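Local coordinates for protein superoxide dismutase 1 (Perkinsus marinus, PDB 2CW2) that probably protects cells from superoxide, as an iron-dependent dismutase that turns the radical into hydrogen peroxide and oxygen, at residues A[54-57]-A[58-62]; A[199-202]-A[203-207]. All coordinates share one frame; numbering follows the deposited sequence.

Interaction 1: residues A[54-57]-A[58-62]; sequences LTYH and HDKHH. With FE (Fe (III) ion), chain C.
In the metal-bearing helix 51-73, which supplies one of the four protein ligands of the iron, a pi-type widening runs through the turn where His57 and His61 meet. His57 NE2 binds the iron(III) at 1.9 Å; with CG anti to the backbone N (chi1 -159°), the ring reaches out from the helix to the metal. His61 CB lies at the edge of that ring, 4.1 Å from His57 CD2, and the two side chains cross at about a right angle. Tyr56 O accepts hydrogen bonds from both Lys60 N and His61 N, each at 3.0 Å, the latter nearly straight on; His62 N reaches His57 O at 2.9 Å, again five residues back. On the next residues, His58 ND1 donates to Asp59 OD1 at 2.9 Å, nearly in the ring plane, while Asp59 OD2 rests 3.6 Å from Thr55 CG2 and forms a salt bridge with Lys42. The Tyr56 and Lys60 side chains lie side by side, pointing the same way. His105 of helix 93-110, Asp187 at the end of strand 181-187 and His191 complete the protein ligands, and His61 NE2 hydrogen-bonds Tyr194 OH of the second subunit; Leu54 and His62 pack against helix 93-110.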
loop_
_atom_site.group_PDB
_atom_site.type_symbol
_atom_site.label_atom_id
_atom_site.label_comp_id
_atom_site.label_asym_id
_atom_site.label_seq_id
_atom_site.Cartn_x
_atom_site.Cartn_y
_atom_site.Cartn_z
ATOM N N LEU A 54 12.244 4.489 -11.605
ATOM C CA LEU A 54 13.476 3.992 -11.009
ATOM C C LEU A 54 14.136 4.983 -10.054
ATOM O O LEU A 54 14.706 4.586 -9.035
ATOM C CB LEU A 54 14.439 3.532 -12.085
ATOM C CG LEU A 54 14.073 2.180 -12.707
ATOM C CD1 LEU A 54 15.045 1.819 -13.837
ATOM C CD2 LEU A 54 14.050 1.085 -11.639
ATOM N N THR A 55 14.060 6.273 -10.372
ATOM C CA THR A 55 14.647 7.292 -9.521
ATOM C C THR A 55 13.937 7.360 -8.178
ATOM O O THR A 55 14.571 7.292 -7.131
ATOM C CB THR A 55 14.642 8.643 -10.242
ATOM O OG1 THR A 55 15.446 8.501 -11.417
ATOM C CG2 THR A 55 15.399 9.702 -9.435
ATOM N N TYR A 56 12.620 7.485 -8.193
ATOM C CA TYR A 56 11.885 7.551 -6.933
ATOM C C TYR A 56 11.938 6.227 -6.166
ATOM O O TYR A 56 12.176 6.199 -4.952
ATOM C CB TYR A 56 10.434 7.943 -7.184
ATOM C CG TYR A 56 10.255 9.431 -7.322
ATOM C CD1 TYR A 56 10.088 10.225 -6.196
ATOM C CD2 TYR A 56 10.283 10.048 -8.574
ATOM C CE1 TYR A 56 9.932 11.587 -6.296
ATOM C CE2 TYR A 56 10.129 11.424 -8.688
ATOM C CZ TYR A 56 9.954 12.188 -7.532
ATOM O OH TYR A 56 9.807 13.558 -7.604
ATOM N N HIS A 57 11.734 5.133 -6.884
ATOM C CA HIS A 57 11.616 3.824 -6.222
ATOM C C HIS A 57 12.948 3.443 -5.578
ATOM O O HIS A 57 13.004 3.002 -4.430
ATOM C CB HIS A 57 11.123 2.714 -7.193
ATOM C CG HIS A 57 10.502 1.516 -6.493
ATOM N ND1 HIS A 57 10.001 0.425 -7.176
ATOM C CD2 HIS A 57 10.293 1.256 -5.172
ATOM C CE1 HIS A 57 9.516 -0.453 -6.306
ATOM N NE2 HIS A 57 9.689 0.016 -5.075
ATOM N N HIS A 58 14.031 3.609 -6.321
ATOM C CA HIS A 58 15.333 3.268 -5.776
ATOM C C HIS A 58 15.939 4.395 -4.923
ATOM O O HIS A 58 16.308 4.166 -3.766
ATOM C CB HIS A 58 16.311 2.900 -6.886
ATOM C CG HIS A 58 17.681 2.536 -6.379
ATOM N ND1 HIS A 58 18.671 3.470 -6.164
ATOM C CD2 HIS A 58 18.217 1.339 -6.044
ATOM C CE1 HIS A 58 19.769 2.861 -5.729
ATOM N NE2 HIS A 58 19.520 1.568 -5.646
ATOM N N ASP A 59 16.065 5.593 -5.505
ATOM C CA ASP A 59 16.783 6.689 -4.840
ATOM C C ASP A 59 16.017 7.311 -3.684
ATOM O O ASP A 59 16.636 7.911 -2.788
ATOM C CB ASP A 59 17.174 7.812 -5.817
ATOM C CG ASP A 59 18.039 7.327 -6.991
ATOM O OD1 ASP A 59 18.575 6.196 -6.993
ATOM O OD2 ASP A 59 18.239 8.048 -7.976
ATOM N N LYS A 60 14.688 7.213 -3.690
ATOM C CA LYS A 60 13.925 7.669 -2.527
ATOM C C LYS A 60 13.489 6.512 -1.599
ATOM O O LYS A 60 13.958 6.420 -0.451
ATOM C CB LYS A 60 12.734 8.595 -2.914
ATOM C CG LYS A 60 13.147 9.997 -3.534
ATOM C CD LYS A 60 14.037 10.824 -2.585
ATOM C CE LYS A 60 14.282 12.300 -3.037
ATOM N NZ LYS A 60 13.812 12.585 -4.413
ATOM N N HIS A 61 12.615 5.627 -2.089
ATOM C CA HIS A 61 12.025 4.599 -1.229
ATOM C C HIS A 61 13.081 3.640 -0.708
ATOM O O HIS A 61 13.240 3.483 0.503
ATOM C CB HIS A 61 10.941 3.807 -1.979
ATOM C CG HIS A 61 9.719 4.612 -2.304
ATOM N ND1 HIS A 61 8.706 4.830 -1.393
ATOM C CD2 HIS A 61 9.349 5.253 -3.436
ATOM C CE1 HIS A 61 7.766 5.571 -1.951
ATOM N NE2 HIS A 61 8.127 5.832 -3.193
ATOM N N HIS A 62 13.788 2.984 -1.631
ATOM C CA HIS A 62 14.794 1.984 -1.283
ATOM C C HIS A 62 15.857 2.609 -0.377
ATOM O O HIS A 62 16.142 2.103 0.714
ATOM C CB HIS A 62 15.441 1.416 -2.561
ATOM C CG HIS A 62 16.201 0.127 -2.370
ATOM N ND1 HIS A 62 16.889 -0.476 -3.405
ATOM C CD2 HIS A 62 16.388 -0.665 -1.285
ATOM C CE1 HIS A 62 17.449 -1.596 -2.972
ATOM N NE2 HIS A 62 17.173 -1.731 -1.684
HETATM FE FE FE C . 8.780 -0.777 -3.552
HETATM O O HOH W 1 7.687 -1.915 -1.814
#

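Interaction 2: residues A[199-202]-A[203-207]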
loop_
_atom_site.group_PDB
_atom_site.type_symbol
_atom_site.label_atom_id
_atom_site.label_comp_id
_atom_site.label_asym_id
_atom_site.label_seq_id
_atom_site.Cartn_x
_atom_site.Cartn_y
_atom_site.Cartn_z
ATOM N N ASN A 199 -3.573 3.535 -11.605
ATOM C CA ASN A 199 -4.231 2.406 -10.946
ATOM C C ASN A 199 -4.308 1.123 -11.786
ATOM O O ASN A 199 -4.889 0.126 -11.342
ATOM C CB ASN A 199 -5.629 2.796 -10.494
ATOM C CG ASN A 199 -6.604 2.854 -11.633
ATOM O OD1 ASN A 199 -7.607 2.140 -11.642
ATOM N ND2 ASN A 199 -6.309 3.672 -12.622
ATOM N N ALA A 200 -3.739 1.143 -12.987
ATOM C CA ALA A 200 -3.807 -0.012 -13.896
ATOM C C ALA A 200 -2.754 -1.068 -13.542
ATOM O O ALA A 200 -1.832 -1.329 -14.324
ATOM C CB ALA A 200 -3.660 0.455 -15.380
ATOM N N ARG A 201 -2.895 -1.679 -12.371
ATOM C CA ARG A 201 -1.907 -2.677 -11.945
ATOM C C ARG A 201 -1.751 -3.814 -12.947
ATOM O O ARG A 201 -0.646 -4.281 -13.192
ATOM C CB ARG A 201 -2.211 -3.239 -10.565
ATOM C CG ARG A 201 -0.938 -3.930 -9.979
ATOM C CD ARG A 201 -1.130 -4.738 -8.730
ATOM N NE ARG A 201 -1.611 -3.962 -7.598
ATOM C CZ ARG A 201 -2.054 -4.503 -6.470
ATOM N NH1 ARG A 201 -2.054 -5.823 -6.322
ATOM N NH2 ARG A 201 -2.498 -3.725 -5.486
ATOM N N ALA A 202 -2.861 -4.242 -13.543
ATOM C CA ALA A 202 -2.783 -5.326 -14.519
ATOM C C ALA A 202 -1.850 -4.960 -15.685
ATOM O O ALA A 202 -1.122 -5.809 -16.166
ATOM C CB ALA A 202 -4.162 -5.690 -15.024
ATOM N N GLN A 203 -1.883 -3.704 -16.138
ATOM C CA GLN A 203 -1.016 -3.295 -17.253
ATOM C C GLN A 203 0.453 -3.314 -16.804
ATOM O O GLN A 203 1.349 -3.704 -17.553
ATOM C CB GLN A 203 -1.405 -1.911 -17.772
ATOM C CG GLN A 203 -0.583 -1.468 -18.994
ATOM C CD GLN A 203 -1.064 -0.157 -19.581
ATOM O OE1 GLN A 203 -0.485 0.336 -20.567
ATOM N NE2 GLN A 203 -2.124 0.419 -18.991
ATOM N N TYR A 204 0.685 -2.909 -15.562
ATOM C CA TYR A 204 2.024 -2.965 -14.971
ATOM C C TYR A 204 2.551 -4.402 -14.929
ATOM O O TYR A 204 3.715 -4.675 -15.265
ATOM C CB TYR A 204 1.963 -2.388 -13.547
ATOM C CG TYR A 204 3.127 -2.730 -12.637
ATOM C CD1 TYR A 204 4.417 -2.285 -12.921
ATOM C CD2 TYR A 204 2.930 -3.470 -11.473
ATOM C CE1 TYR A 204 5.495 -2.612 -12.075
ATOM C CE2 TYR A 204 3.973 -3.764 -10.615
ATOM C CZ TYR A 204 5.254 -3.343 -10.915
ATOM O OH TYR A 204 6.285 -3.661 -10.055
ATOM N N VAL A 205 1.696 -5.327 -14.507
ATOM C CA VAL A 205 2.098 -6.715 -14.351
ATOM C C VAL A 205 2.405 -7.307 -15.713
ATOM O O VAL A 205 3.395 -8.040 -15.893
ATOM C CB VAL A 205 1.012 -7.543 -13.570
ATOM C CG1 VAL A 205 1.279 -9.069 -13.660
ATOM C CG2 VAL A 205 0.964 -7.089 -12.101
ATOM N N LYS A 206 1.557 -6.976 -16.685
ATOM C CA LYS A 206 1.784 -7.380 -18.070
ATOM C C LYS A 206 3.199 -6.979 -18.511
ATOM O O LYS A 206 3.942 -7.796 -19.085
ATOM C CB LYS A 206 0.716 -6.726 -18.963
ATOM C CG LYS A 206 0.710 -7.141 -20.435
ATOM C CD LYS A 206 -0.577 -6.627 -21.139
ATOM C CE LYS A 206 -0.217 -5.665 -22.256
ATOM N NZ LYS A 206 0.031 -4.272 -21.769
ATOM N N ASN A 207 3.581 -5.741 -18.203
ATOM C CA ASN A 207 4.866 -5.189 -18.651
ATOM C C ASN A 207 6.084 -5.752 -17.913
ATOM O O ASN A 207 7.202 -5.766 -18.444
ATOM C CB ASN A 207 4.841 -3.659 -18.557
ATOM C CG ASN A 207 4.302 -3.005 -19.820
ATOM O OD1 ASN A 207 5.055 -2.722 -20.741
ATOM N ND2 ASN A 207 3.008 -2.751 -19.859
#
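Val205 N donates to Arg201 O at 2.9 Å and Lys206 N to Ala202 O at 3.0 Å. Ala200 O accepts a hydrogen bond from Tyr204 N in its carbonyl plane at 3.2 Å, and only a weak one from Gln203 N. Gln203 O is gripped by two donors of Asn207: the backbone N at 3.1 Å and side-chain ND2 at 3.0 Å, arriving from opposite faces of the carbonyl plane. The ND2 bond is almost straight (173°) and lies in the amide plane, which fixes the rotation of that amide; its OD1 is held by His48. The backbone bonds start helix 201-208: Ala200 is its N-cap and also the centre of an inverse gamma turn, closed by a weak bond from Arg201 N to Asn199 O. The Tyr204 side chain leaves the helix with CG anti to the backbone N (chi1 162°). Its ring edge faces Arg201 O, and CD2 lies 4.2 Å from Arg201 CG, where the two side chains cross obliquely with guanidinium and ring planes 86° apart. Farther out, Tyr204 OH hydrogen-bonds Asp187 O, the backbone of an iron ligand, while the guanidinium of Arg201 donates to the carbonyls of His149 and Ala146 and to Tyr193 OH. Val205 CG2 sits 3.4 Å from Arg201 O, and Val205 packs on helix 135-148. At the outer side, Ala200 CB touches Gln203 NE2.

How the interactions relate
Both contacts are local turns of a helix, with centres about 19 Å apart and no touch within one chain. Interaction 1 lies in the alpha-hairpin domain, interaction 2 in the C-terminal domain. Four of nine touching residues are buried in the first; in the second two of seven are, and three are exposed. Interaction 1, in the first half of a long helix, joins the metal site directly through a ring nitrogen; interaction 2 starts a short helix and reaches that site through a hydroxyl on the backbone of Asp187. Interaction 1 mixes i to i+4 with i to i+5 bonds, whereas i to i+4 bonds and an N-cap shape interaction 2. Across the dimer, His61 packs on Asn199 of the second subunit, the residue preceding the N-cap.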